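Local coordinates for intracellular protein transport protein USO1 (Saccharomyces cerevisiae S288c, PDB 6LSU) that is required for protein transport from the ER to the Golgi complex, as a homodimeric membrane tether with globular heads and a long coiled-coil tail, at residues P66-L71 with E145-L150; W105-S110 with A210-M215; E153-D158 with Y165-L170; L259-L264 with V314-E319. All coordinates share one frame; numbering follows the deposited sequence.

In the fold
All four contacts join parts of the N-terminal portion of the globular head, where armadillo (ARM) repeats stack into an alpha-solenoid. Interactions 1 and 3 share helix 145-154, and their centres are about 12 Å apart. They touch where L71 CD1 lies 3.8 Å from F154 CZ. Interaction 3 in turn meets interaction 2, about 14 Å away between centres, through L213, which packs on W155, I167 and L170. Interaction 2 then leads to interaction 4, with centres about 19 Å apart, where M215 and L214 pack on L259. Interactions 1 and 4 do not touch: their nearest atoms are about 18 Å apart. The contacts thus form a chain of packing, 1 to 3 to 2 to 4.

Interaction 1. Residues P66-L71 with E145-L150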
loop_
_atom_site.group_PDB
_atom_site.type_symbol
_atom_site.label_atom_id
_atom_site.label_comp_id
_atom_site.label_asym_id
_atom_site.label_seq_id
_atom_site.Cartn_x
_atom_site.Cartn_y
_atom_site.Cartn_z
ATOM N N PRO A 66 -21.093 44.524 -2.641
ATOM C CA PRO A 66 -22.062 44.868 -3.682
ATOM C C PRO A 66 -22.405 43.681 -4.612
ATOM O O PRO A 66 -23.592 43.427 -4.834
ATOM C CB PRO A 66 -21.384 45.967 -4.519
ATOM C CG PRO A 66 -20.259 46.502 -3.650
ATOM C CD PRO A 66 -19.918 45.405 -2.660
ATOM N N LEU A 67 -21.379 43.026 -5.155
ATOM C CA LEU A 67 -21.491 41.822 -6.026
ATOM C C LEU A 67 -22.370 40.770 -5.333
ATOM O O LEU A 67 -23.371 40.299 -5.909
ATOM C CB LEU A 67 -20.087 41.255 -6.270
ATOM C CG LEU A 67 -19.470 41.472 -7.648
ATOM C CD1 LEU A 67 -20.186 42.543 -8.453
ATOM C CD2 LEU A 67 -17.981 41.777 -7.527
ATOM N N LEU A 68 -22.024 40.445 -4.101
ATOM C CA LEU A 68 -22.802 39.462 -3.318
ATOM C C LEU A 68 -24.214 39.996 -3.020
ATOM O O LEU A 68 -25.187 39.157 -2.964
ATOM C CB LEU A 68 -21.997 39.134 -2.058
ATOM C CG LEU A 68 -20.674 38.419 -2.310
ATOM C CD1 LEU A 68 -20.001 38.012 -1.010
ATOM C CD2 LEU A 68 -20.875 37.196 -3.186
ATOM N N ASN A 69 -24.368 41.308 -2.832
ATOM C CA ASN A 69 -25.695 41.912 -2.541
ATOM C C ASN A 69 -26.513 41.816 -3.826
ATOM O O ASN A 69 -27.616 41.244 -3.786
ATOM C CB ASN A 69 -25.585 43.344 -2.006
ATOM C CG ASN A 69 -25.217 43.395 -0.538
ATOM O OD1 ASN A 69 -24.547 44.318 -0.091
ATOM N ND2 ASN A 69 -25.612 42.380 0.207
ATOM N N THR A 70 -25.976 42.307 -4.946
ATOM C CA THR A 70 -26.684 42.239 -6.252
ATOM C C THR A 70 -26.978 40.777 -6.647
ATOM O O THR A 70 -27.991 40.543 -7.389
ATOM C CB THR A 70 -25.897 42.977 -7.335
ATOM O OG1 THR A 70 -25.762 44.334 -6.912
ATOM C CG2 THR A 70 -26.576 42.924 -8.685
ATOM N N LEU A 71 -26.169 39.812 -6.186
ATOM C CA LEU A 71 -26.391 38.380 -6.495
ATOM C C LEU A 71 -27.661 37.882 -5.777
ATOM O O LEU A 71 -28.456 37.179 -6.409
ATOM C CB LEU A 71 -25.153 37.548 -6.128
ATOM C CG LEU A 71 -25.293 36.041 -6.400
ATOM C CD1 LEU A 71 -25.107 35.739 -7.875
ATOM C CD2 LEU A 71 -24.333 35.229 -5.553
ATOM N N GLU A 145 -24.055 31.848 5.669
ATOM C CA GLU A 145 -24.632 30.490 5.493
ATOM C C GLU A 145 -25.647 30.547 4.345
ATOM O O GLU A 145 -25.810 29.546 3.667
ATOM C CB GLU A 145 -25.259 29.982 6.791
ATOM C CG GLU A 145 -26.054 28.708 6.607
ATOM C CD GLU A 145 -26.457 28.011 7.896
ATOM O OE1 GLU A 145 -25.761 27.045 8.285
ATOM O OE2 GLU A 145 -27.484 28.416 8.498
ATOM N N ASP A 146 -26.274 31.704 4.115
ATOM C CA ASP A 146 -27.402 31.882 3.157
ATOM C C ASP A 146 -26.873 31.914 1.718
ATOM O O ASP A 146 -27.572 31.431 0.807
ATOM C CB ASP A 146 -28.172 33.177 3.443
ATOM C CG ASP A 146 -28.698 33.306 4.865
ATOM O OD1 ASP A 146 -28.834 32.259 5.548
ATOM O OD2 ASP A 146 -28.963 34.462 5.275
ATOM N N LEU A 147 -25.705 32.526 1.508
ATOM C CA LEU A 147 -25.040 32.564 0.184
ATOM C C LEU A 147 -24.748 31.130 -0.290
ATOM O O LEU A 147 -25.107 30.821 -1.444
ATOM C CB LEU A 147 -23.764 33.397 0.297
ATOM C CG LEU A 147 -23.933 34.859 -0.069
ATOM C CD1 LEU A 147 -22.602 35.595 0.034
ATOM C CD2 LEU A 147 -24.508 34.981 -1.464
ATOM N N ILE A 148 -24.138 30.296 0.563
ATOM C CA ILE A 148 -23.963 28.846 0.290
ATOM C C ILE A 148 -25.322 28.279 -0.119
ATOM O O ILE A 148 -25.386 27.614 -1.191
ATOM C CB ILE A 148 -23.363 28.077 1.488
ATOM C CG1 ILE A 148 -21.959 28.540 1.867
ATOM C CG2 ILE A 148 -23.362 26.586 1.197
ATOM C CD1 ILE A 148 -20.932 28.350 0.775
ATOM N N HIS A 149 -26.371 28.514 0.680
ATOM C CA HIS A 149 -27.722 27.952 0.410
ATOM C C HIS A 149 -28.225 28.534 -0.923
ATOM O O HIS A 149 -28.883 27.801 -1.700
ATOM C CB HIS A 149 -28.642 28.128 1.629
ATOM C CG HIS A 149 -28.223 27.339 2.833
ATOM N ND1 HIS A 149 -29.094 26.519 3.527
ATOM C CD2 HIS A 149 -27.040 27.242 3.482
ATOM C CE1 HIS A 149 -28.463 25.963 4.545
ATOM N NE2 HIS A 149 -27.204 26.389 4.539
ATOM N N LEU A 150 -27.865 29.772 -1.265
ATOM C CA LEU A 150 -28.294 30.394 -2.555
ATOM C C LEU A 150 -27.621 29.633 -3.704
ATOM O O LEU A 150 -28.346 29.126 -4.617
ATOM C CB LEU A 150 -27.902 31.877 -2.602
ATOM C CG LEU A 150 -28.171 32.584 -3.931
ATOM C CD1 LEU A 150 -29.652 32.677 -4.192
ATOM C CD2 LEU A 150 -27.561 33.964 -3.962
#
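L68 and L147 approach each other at about a right angle. One methyl of L147, CD1, sits against the fork of L68, with L68 CD1 at 3.7 Å and L68 CD2 at 4.0 Å from L147 CD1. The other methyl of L147 serves a different partner: L147 CD2 lies 4.1 Å from L71 CD2. L71 has CG anti to the backbone N (chi1 179°), which carries its branch across to the second helix. There L71 CD2 also meets L150 CD2 at 3.8 Å. L71 and L150 cross obliquely, and L150 CD2 rests against the CG of L71 as well as its methyl. The four leucines therefore interlock by branch ends, not by backbone approach. The helix segments are 11.7 Å apart at their axes and run at 54° to each other, and the leucine side chains span the distance. The contact is apolar and largely buried. It joins ARM 1 to ARM 2. Helix 78-91 adds I88 against L68 and I84 against L71. Helix 132-143 brings A140 and L141 to L68, while I148 packs on A184 and L185 of helix 178-187.

Interaction 2. Residues W105-S110 with A210-M215; sequences WISQQS and AILLLM
L212 lays its CD1 methyl over the side chain of S107, at 3.7 Å from both S107 CB and S107 OG. Its own CB faces the next turn of the partner helix, where S110 CB lies 3.8 Å from L212 CB. S110 CB is also 3.7 Å from L212 O. Small serines on one side thus let a leucine come close to the other helix. The segment axes approach to 9.4 Å and run at 46° to each other. The CA atoms of S110 and L212 are the nearest pair across the contact. M215 completes the patch from one turn further on. Its chain bends at the sulfur (chi3 57°), and M215 CE comes to 3.5 Å from S110 O. That carbonyl oxygen also accepts a hydrogen bond from N114 ND2, so it has a polar partner besides the methyl.

The serine hydroxyls are used by other groups. S107 OG is hydrogen-bonded to E209 OE1 and S110 OG to E171 OE1, so both hydroxyls have polar partners and meet the leucine only by packing.

Helix 204-218 lies in ARM 3, and L213 packs on E171 of helix 160-174. Close packing of helices, with small residues where they come nearest, fits the armadillo-type alpha-solenoid of the head.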
loop_
_atom_site.group_PDB
_atom_site.type_symbol
_atom_site.label_atom_id
_atom_site.label_comp_id
_atom_site.label_asym_id
_atom_site.label_seq_id
_atom_site.Cartn_x
_atom_site.Cartn_y
_atom_site.Cartn_z
ATOM N N TRP A 105 -6.695 24.864 -11.983
ATOM C CA TRP A 105 -6.263 24.904 -10.566
ATOM C C TRP A 105 -7.379 24.371 -9.637
ATOM O O TRP A 105 -7.103 23.584 -8.703
ATOM C CB TRP A 105 -5.842 26.335 -10.211
ATOM C CG TRP A 105 -5.345 26.418 -8.802
ATOM C CD1 TRP A 105 -4.083 26.182 -8.351
ATOM C CD2 TRP A 105 -6.156 26.668 -7.655
ATOM N NE1 TRP A 105 -4.052 26.280 -6.994
ATOM C CE2 TRP A 105 -5.307 26.565 -6.536
ATOM C CE3 TRP A 105 -7.512 26.974 -7.468
ATOM C CZ2 TRP A 105 -5.768 26.754 -5.248
ATOM C CZ3 TRP A 105 -7.969 27.135 -6.182
ATOM C CH2 TRP A 105 -7.103 27.036 -5.097
ATOM N N ILE A 106 -8.637 24.757 -9.861
ATOM C CA ILE A 106 -9.739 24.385 -8.922
ATOM C C ILE A 106 -9.911 22.876 -8.952
ATOM O O ILE A 106 -9.933 22.260 -7.841
ATOM C CB ILE A 106 -11.043 25.107 -9.231
ATOM C CG1 ILE A 106 -10.945 26.598 -8.928
ATOM C CG2 ILE A 106 -12.201 24.482 -8.478
ATOM C CD1 ILE A 106 -12.122 27.402 -9.467
ATOM N N SER A 107 -9.980 22.299 -10.156
ATOM C CA SER A 107 -10.135 20.821 -10.327
ATOM C C SER A 107 -8.971 20.109 -9.661
ATOM O O SER A 107 -9.245 19.275 -8.749
ATOM C CB SER A 107 -10.274 20.450 -11.740
ATOM O OG SER A 107 -11.516 20.963 -12.207
ATOM N N GLN A 108 -7.740 20.513 -10.003
ATOM C CA GLN A 108 -6.485 19.916 -9.456
ATOM C C GLN A 108 -6.520 19.944 -7.927
ATOM O O GLN A 108 -6.186 18.897 -7.296
ATOM C CB GLN A 108 -5.253 20.657 -9.978
ATOM C CG GLN A 108 -3.948 20.210 -9.322
ATOM C CD GLN A 108 -2.871 21.238 -9.602
ATOM O OE1 GLN A 108 -2.177 21.193 -10.634
ATOM N NE2 GLN A 108 -2.787 22.234 -8.722
ATOM N N GLN A 109 -6.960 21.036 -7.308
ATOM C CA GLN A 109 -7.075 21.065 -5.809
ATOM C C GLN A 109 -8.091 20.009 -5.351
ATOM O O GLN A 109 -7.806 19.319 -4.351
ATOM C CB GLN A 109 -7.517 22.414 -5.264
ATOM C CG GLN A 109 -6.554 23.527 -5.587
ATOM C CD GLN A 109 -5.145 23.091 -5.286
ATOM O OE1 GLN A 109 -4.356 22.940 -6.222
ATOM N NE2 GLN A 109 -4.845 22.813 -4.002
ATOM N N SER A 110 -9.239 19.853 -6.021
ATOM C CA SER A 110 -10.236 18.845 -5.567
ATOM C C SER A 110 -9.653 17.448 -5.723
ATOM O O SER A 110 -9.883 16.667 -4.832
ATOM C CB SER A 110 -11.564 18.979 -6.254
ATOM O OG SER A 110 -12.121 20.270 -5.992
ATOM N N ALA A 210 -18.895 17.455 -10.700
ATOM C CA ALA A 210 -19.648 17.099 -9.486
ATOM C C ALA A 210 -18.956 15.945 -8.745
ATOM O O ALA A 210 -19.176 15.839 -7.542
ATOM C CB ALA A 210 -21.085 16.753 -9.846
ATOM N N ILE A 211 -18.254 15.040 -9.449
ATOM C CA ILE A 211 -17.446 13.941 -8.821
ATOM C C ILE A 211 -16.341 14.543 -7.960
ATOM O O ILE A 211 -16.190 14.097 -6.822
ATOM C CB ILE A 211 -16.864 13.001 -9.898
ATOM C CG1 ILE A 211 -17.973 12.442 -10.788
ATOM C CG2 ILE A 211 -16.087 11.857 -9.215
ATOM C CD1 ILE A 211 -17.480 11.700 -11.977
ATOM N N LEU A 212 -15.651 15.582 -8.463
ATOM C CA LEU A 212 -14.591 16.347 -7.771
ATOM C C LEU A 212 -15.171 17.017 -6.523
ATOM O O LEU A 212 -14.495 16.922 -5.490
ATOM C CB LEU A 212 -13.973 17.352 -8.740
ATOM C CG LEU A 212 -13.212 16.703 -9.892
ATOM C CD1 LEU A 212 -12.591 17.717 -10.812
ATOM C CD2 LEU A 212 -12.131 15.779 -9.338
ATOM N N LEU A 213 -16.350 17.650 -6.595
ATOM C CA LEU A 213 -16.892 18.428 -5.446
ATOM C C LEU A 213 -17.328 17.371 -4.427
ATOM O O LEU A 213 -17.065 17.502 -3.189
ATOM C CB LEU A 213 -18.022 19.355 -5.909
ATOM C CG LEU A 213 -18.800 20.073 -4.802
ATOM C CD1 LEU A 213 -17.892 20.970 -3.994
ATOM C CD2 LEU A 213 -19.979 20.899 -5.337
ATOM N N LEU A 214 -17.914 16.287 -4.925
ATOM C CA LEU A 214 -18.312 15.211 -3.996
ATOM C C LEU A 214 -17.063 14.672 -3.283
ATOM O O LEU A 214 -17.132 14.437 -2.072
ATOM C CB LEU A 214 -19.055 14.160 -4.809
ATOM C CG LEU A 214 -20.512 14.517 -5.066
ATOM C CD1 LEU A 214 -21.083 13.680 -6.194
ATOM C CD2 LEU A 214 -21.331 14.321 -3.791
ATOM N N MET A 215 -15.943 14.489 -4.001
ATOM C CA MET A 215 -14.694 14.029 -3.357
ATOM C C MET A 215 -14.342 14.971 -2.201
ATOM O O MET A 215 -13.997 14.452 -1.123
ATOM C CB MET A 215 -13.517 14.016 -4.331
ATOM C CG MET A 215 -13.448 12.792 -5.223
ATOM S SD MET A 215 -12.215 13.047 -6.525
ATOM C CE MET A 215 -10.840 13.372 -5.422
#

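Interaction 3. Residues E153-D158 with Y165-L170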
loop_
_atom_site.group_PDB
_atom_site.type_symbol
_atom_site.label_atom_id
_atom_site.label_comp_id
_atom_site.label_asym_id
_atom_site.label_seq_id
_atom_site.Cartn_x
_atom_site.Cartn_y
_atom_site.Cartn_z
ATOM N N GLU A 153 -29.111 26.525 -4.393
ATOM C CA GLU A 153 -30.444 26.692 -5.040
ATOM C C GLU A 153 -30.245 26.962 -6.531
ATOM O O GLU A 153 -31.108 26.502 -7.284
ATOM C CB GLU A 153 -31.286 27.752 -4.326
ATOM C CG GLU A 153 -32.713 27.288 -4.047
ATOM C CD GLU A 153 -32.839 26.137 -3.048
ATOM O OE1 GLU A 153 -33.469 25.094 -3.405
ATOM O OE2 GLU A 153 -32.314 26.281 -1.916
ATOM N N PHE A 154 -29.118 27.574 -6.940
ATOM C CA PHE A 154 -28.722 27.783 -8.363
ATOM C C PHE A 154 -28.659 26.476 -9.188
ATOM O O PHE A 154 -28.734 26.543 -10.438
ATOM C CB PHE A 154 -27.361 28.482 -8.466
ATOM C CG PHE A 154 -27.370 29.960 -8.166
ATOM C CD1 PHE A 154 -28.553 30.694 -8.186
ATOM C CD2 PHE A 154 -26.182 30.639 -7.947
ATOM C CE1 PHE A 154 -28.544 32.053 -7.915
ATOM C CE2 PHE A 154 -26.178 32.008 -7.709
ATOM C CZ PHE A 154 -27.363 32.712 -7.679
ATOM N N TRP A 155 -28.483 25.307 -8.566
ATOM C CA TRP A 155 -28.467 24.022 -9.310
ATOM C C TRP A 155 -29.853 23.710 -9.892
ATOM O O TRP A 155 -29.943 22.819 -10.740
ATOM C CB TRP A 155 -27.926 22.870 -8.451
ATOM C CG TRP A 155 -26.449 22.969 -8.202
ATOM C CD1 TRP A 155 -25.512 23.543 -9.031
ATOM C CD2 TRP A 155 -25.745 22.555 -7.019
ATOM N NE1 TRP A 155 -24.268 23.467 -8.450
ATOM C CE2 TRP A 155 -24.376 22.840 -7.227
ATOM C CE3 TRP A 155 -26.118 21.940 -5.829
ATOM C CZ2 TRP A 155 -23.393 22.543 -6.280
ATOM C CZ3 TRP A 155 -25.144 21.612 -4.901
ATOM C CH2 TRP A 155 -23.798 21.929 -5.114
ATOM N N GLU A 156 -30.905 24.403 -9.458
ATOM C CA GLU A 156 -32.269 24.240 -10.030
ATOM C C GLU A 156 -32.384 25.110 -11.297
ATOM O O GLU A 156 -33.147 24.765 -12.177
ATOM C CB GLU A 156 -33.350 24.587 -8.996
ATOM C CG GLU A 156 -33.153 23.978 -7.619
ATOM C CD GLU A 156 -32.920 22.470 -7.612
ATOM O OE1 GLU A 156 -33.426 21.785 -8.551
ATOM O OE2 GLU A 156 -32.211 21.955 -6.667
ATOM N N ILE A 157 -31.634 26.194 -11.423
ATOM C CA ILE A 157 -31.637 27.017 -12.670
ATOM C C ILE A 157 -31.344 26.090 -13.843
ATOM O O ILE A 157 -30.511 25.200 -13.711
ATOM C CB ILE A 157 -30.637 28.188 -12.621
ATOM C CG1 ILE A 157 -30.967 29.155 -11.483
ATOM C CG2 ILE A 157 -30.588 28.901 -13.965
ATOM C CD1 ILE A 157 -30.077 30.403 -11.433
ATOM N N ASP A 158 -32.017 26.346 -14.957
ATOM C CA ASP A 158 -31.984 25.536 -16.194
ATOM C C ASP A 158 -30.906 26.146 -17.103
ATOM O O ASP A 158 -31.185 26.390 -18.290
ATOM C CB ASP A 158 -33.395 25.470 -16.787
ATOM C CG ASP A 158 -33.426 24.804 -18.145
ATOM O OD1 ASP A 158 -33.284 23.558 -18.168
ATOM O OD2 ASP A 158 -33.539 25.548 -19.174
ATOM N N TYR A 165 -20.529 26.789 -13.013
ATOM C CA TYR A 165 -19.809 27.858 -12.286
ATOM C C TYR A 165 -20.057 27.711 -10.776
ATOM O O TYR A 165 -19.145 27.940 -9.949
ATOM C CB TYR A 165 -20.275 29.226 -12.735
ATOM C CG TYR A 165 -19.717 29.729 -14.034
ATOM C CD1 TYR A 165 -18.407 29.518 -14.398
ATOM C CD2 TYR A 165 -20.493 30.530 -14.851
ATOM C CE1 TYR A 165 -17.894 30.023 -15.595
ATOM C CE2 TYR A 165 -19.997 31.076 -16.019
ATOM C CZ TYR A 165 -18.696 30.802 -16.411
ATOM O OH TYR A 165 -18.205 31.345 -17.566
ATOM N N THR A 166 -21.234 27.243 -10.409
ATOM C CA THR A 166 -21.621 27.072 -8.977
ATOM C C THR A 166 -20.792 25.948 -8.338
ATOM O O THR A 166 -20.227 26.154 -7.250
ATOM C CB THR A 166 -23.130 26.883 -8.905
ATOM O OG1 THR A 166 -23.699 28.057 -9.476
ATOM C CG2 THR A 166 -23.626 26.675 -7.501
ATOM N N ILE A 167 -20.733 24.798 -9.002
ATOM C CA ILE A 167 -19.902 23.622 -8.612
ATOM C C ILE A 167 -18.465 24.105 -8.430
ATOM O O ILE A 167 -17.873 23.867 -7.388
ATOM C CB ILE A 167 -19.960 22.502 -9.670
ATOM C CG1 ILE A 167 -21.352 21.884 -9.758
ATOM C CG2 ILE A 167 -18.936 21.440 -9.335
ATOM C CD1 ILE A 167 -21.490 20.822 -10.830
ATOM N N GLN A 168 -17.931 24.791 -9.440
ATOM C CA GLN A 168 -16.528 25.259 -9.440
ATOM C C GLN A 168 -16.305 26.202 -8.261
ATOM O O GLN A 168 -15.240 26.029 -7.588
ATOM C CB GLN A 168 -16.181 25.908 -10.776
ATOM C CG GLN A 168 -16.115 24.882 -11.881
ATOM C CD GLN A 168 -15.928 25.466 -13.270
ATOM O OE1 GLN A 168 -16.500 26.481 -13.647
ATOM N NE2 GLN A 168 -15.135 24.771 -14.067
ATOM N N LEU A 169 -17.245 27.124 -7.986
ATOM C CA LEU A 169 -17.068 28.137 -6.912
ATOM C C LEU A 169 -17.020 27.417 -5.565
ATOM O O LEU A 169 -16.117 27.707 -4.767
ATOM C CB LEU A 169 -18.177 29.195 -6.958
ATOM C CG LEU A 169 -17.996 30.370 -5.994
ATOM C CD1 LEU A 169 -16.647 31.050 -6.192
ATOM C CD2 LEU A 169 -19.133 31.365 -6.162
ATOM N N LEU A 170 -17.920 26.463 -5.364
ATOM C CA LEU A 170 -17.943 25.592 -4.159
ATOM C C LEU A 170 -16.665 24.770 -4.005
ATOM O O LEU A 170 -16.247 24.557 -2.836
ATOM C CB LEU A 170 -19.157 24.670 -4.260
ATOM C CG LEU A 170 -20.453 25.398 -3.928
ATOM C CD1 LEU A 170 -21.638 24.453 -4.047
ATOM C CD2 LEU A 170 -20.373 26.015 -2.521
#
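W155 puts its indole against three residues of helix 160-174. W155 NE1 lies 3.4 Å from T166 CG2 and 3.6 Å from I167 CG1. Further round the ring, W155 CZ2 is 3.4 Å from L170 CD1, and W155 and L170 reach toward each other from opposite directions. F154 meets the same helix differently. T166 OG1 lies at the edge of its ring, near the ring plane, and 3.8 Å from F154 CB. T166 CG2, anti to the backbone N (chi1 -60° for OG1), goes to the indole, and the hydroxyl side goes to F154. That hydroxyl is hydrogen-bonded to I162 O, which fixes how the threonine is turned.

Outward, helix 191-198 packs T194, M195 and L198 on W155, and V81 of helix 78-91 packs on F154. With an alanine in place of W155, L170 CD1 and T166 CG2 would probably lose the indole they rest on, and a gap would open between segment 153-158 and helix 160-174. The contact is van der Waals packing, carbons of T166, I167 and L170 against the indole, and its polar atoms make no polar bond between the segments. This is consistent with close packing, rather than polar bonding, joining these parts of ARM 2.

Interaction 4. Residues L259-L264 with V314-E319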
loop_
_atom_site.group_PDB
_atom_site.type_symbol
_atom_site.label_atom_id
_atom_site.label_comp_id
_atom_site.label_asym_id
_atom_site.label_seq_id
_atom_site.Cartn_x
_atom_site.Cartn_y
_atom_site.Cartn_z
ATOM N N LEU A 259 -13.460 8.808 -5.401
ATOM C CA LEU A 259 -14.666 9.145 -4.617
ATOM C C LEU A 259 -15.197 7.867 -3.936
ATOM O O LEU A 259 -15.443 7.898 -2.704
ATOM C CB LEU A 259 -15.708 9.828 -5.518
ATOM C CG LEU A 259 -17.057 10.048 -4.856
ATOM C CD1 LEU A 259 -16.884 10.867 -3.580
ATOM C CD2 LEU A 259 -18.043 10.687 -5.821
ATOM N N ILE A 260 -15.305 6.746 -4.651
ATOM C CA ILE A 260 -15.688 5.469 -3.979
ATOM C C ILE A 260 -14.745 5.233 -2.803
ATOM O O ILE A 260 -15.222 4.751 -1.761
ATOM C CB ILE A 260 -15.688 4.279 -4.946
ATOM C CG1 ILE A 260 -16.655 4.455 -6.096
ATOM C CG2 ILE A 260 -16.007 2.992 -4.181
ATOM C CD1 ILE A 260 -16.764 3.187 -6.977
ATOM N N ASN A 261 -13.466 5.540 -2.962
ATOM C CA ASN A 261 -12.463 5.299 -1.909
ATOM C C ASN A 261 -12.799 6.175 -0.705
ATOM O O ASN A 261 -12.830 5.632 0.393
ATOM C CB ASN A 261 -11.039 5.503 -2.453
ATOM C CG ASN A 261 -9.978 5.170 -1.431
ATOM O OD1 ASN A 261 -9.853 5.880 -0.424
ATOM N ND2 ASN A 261 -9.251 4.095 -1.679
ATOM N N ASN A 262 -13.016 7.470 -0.898
ATOM C CA ASN A 262 -13.248 8.437 0.204
ATOM C C ASN A 262 -14.583 8.131 0.906
ATOM O O ASN A 262 -14.685 8.425 2.124
ATOM C CB ASN A 262 -13.239 9.882 -0.294
ATOM C CG ASN A 262 -11.867 10.406 -0.663
ATOM O OD1 ASN A 262 -10.848 9.981 -0.126
ATOM N ND2 ASN A 262 -11.831 11.363 -1.558
ATOM N N ILE A 263 -15.586 7.563 0.208
ATOM C CA ILE A 263 -16.882 7.218 0.862
ATOM C C ILE A 263 -16.722 5.979 1.768
ATOM O O ILE A 263 -17.588 5.850 2.695
ATOM C CB ILE A 263 -17.971 7.004 -0.207
ATOM C CG1 ILE A 263 -18.276 8.270 -0.996
ATOM C CG2 ILE A 263 -19.231 6.404 0.388
ATOM C CD1 ILE A 263 -18.884 7.993 -2.345
ATOM N N LEU A 264 -15.728 5.085 1.515
ATOM C CA LEU A 264 -15.532 3.789 2.258
ATOM C C LEU A 264 -14.444 3.877 3.331
ATOM O O LEU A 264 -14.565 3.213 4.355
ATOM C CB LEU A 264 -15.181 2.652 1.290
ATOM C CG LEU A 264 -16.214 2.375 0.200
ATOM C CD1 LEU A 264 -15.833 1.176 -0.611
ATOM C CD2 LEU A 264 -17.583 2.174 0.807
ATOM N N VAL A 314 -10.967 -2.780 -2.643
ATOM C CA VAL A 314 -11.071 -4.139 -2.033
ATOM C C VAL A 314 -10.377 -4.165 -0.666
ATOM O O VAL A 314 -11.031 -4.621 0.303
ATOM C CB VAL A 314 -10.536 -5.244 -2.942
ATOM C CG1 VAL A 314 -10.722 -6.591 -2.302
ATOM C CG2 VAL A 314 -11.215 -5.231 -4.319
ATOM N N SER A 315 -9.155 -3.620 -0.556
ATOM C CA SER A 315 -8.342 -3.686 0.687
ATOM C C SER A 315 -9.041 -2.997 1.855
ATOM O O SER A 315 -9.085 -3.612 2.895
ATOM C CB SER A 315 -6.965 -3.132 0.533
ATOM O OG SER A 315 -6.056 -4.110 0.086
ATOM N N LEU A 316 -9.554 -1.782 1.665
ATOM C CA LEU A 316 -10.342 -1.007 2.672
ATOM C C LEU A 316 -11.361 -1.862 3.424
ATOM O O LEU A 316 -11.413 -1.738 4.662
ATOM C CB LEU A 316 -11.089 0.125 1.956
ATOM C CG LEU A 316 -10.149 1.180 1.395
ATOM C CD1 LEU A 316 -10.916 2.308 0.733
ATOM C CD2 LEU A 316 -9.236 1.679 2.508
ATOM N N THR A 317 -12.147 -2.670 2.704
ATOM C CA THR A 317 -13.285 -3.421 3.284
ATOM C C THR A 317 -12.758 -4.499 4.220
ATOM O O THR A 317 -13.547 -4.921 5.070
ATOM C CB THR A 317 -14.230 -4.026 2.233
ATOM O OG1 THR A 317 -13.755 -5.283 1.745
ATOM C CG2 THR A 317 -14.478 -3.063 1.107
ATOM N N VAL A 318 -11.476 -4.883 4.124
ATOM C CA VAL A 318 -10.873 -6.042 4.862
ATOM C C VAL A 318 -9.617 -5.568 5.598
ATOM O O VAL A 318 -8.607 -6.373 5.727
ATOM C CB VAL A 318 -10.557 -7.214 3.913
ATOM C CG1 VAL A 318 -11.796 -7.790 3.294
ATOM C CG2 VAL A 318 -9.593 -6.825 2.821
ATOM N N GLU A 319 -9.634 -4.323 6.071
ATOM C CA GLU A 319 -8.551 -3.792 6.951
ATOM C C GLU A 319 -8.499 -4.668 8.209
ATOM O O GLU A 319 -9.485 -4.814 8.921
ATOM C CB GLU A 319 -8.806 -2.300 7.231
ATOM C CG GLU A 319 -7.894 -1.663 8.280
ATOM C CD GLU A 319 -8.212 -0.218 8.672
ATOM O OE1 GLU A 319 -7.535 0.300 9.584
ATOM O OE2 GLU A 319 -9.130 0.398 8.068
#
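L316 and N261 meet at about a right angle in the armadillo alpha-solenoid, where the end of helix 301-317 packs on helix 251-264. Segment 259-264 lies in ARM 4, and L316 in ARM 5. The leucine can be followed from its base. L316 CB is 4.9 Å from L264 CB, too far for a close touch. With CG anti to the carbonyl carbon (chi1 -67°), the chain leads on toward N261, and L316 CG is 4.3 Å from N261 ND2. At the tip the two methyls differ. L316 CD2 keeps back, at 4.8 Å from N261 ND2. L316 CD1 does the touching. L316 CD1 lies 3.4 Å from N261 ND2 and 3.7 Å from N261 CG, so the methyl sits on the amide group. L316 CD1 also comes to 4.3 Å from L264 CB, which supplies the apolar side of its seat. N261 has its CG anti to the backbone N (chi1 -176°), which swings the amide across toward the leucine.

Other helices surround the contact. L264 O and I263 O receive bonds from Q271 and N270 of helix 268-276. V314 packs on T361 and M365 of helix 354-366. At the end of the leucine's own helix, T317 OG1 donates to V314 O at 3.2 Å, approaching in the carbonyl plane.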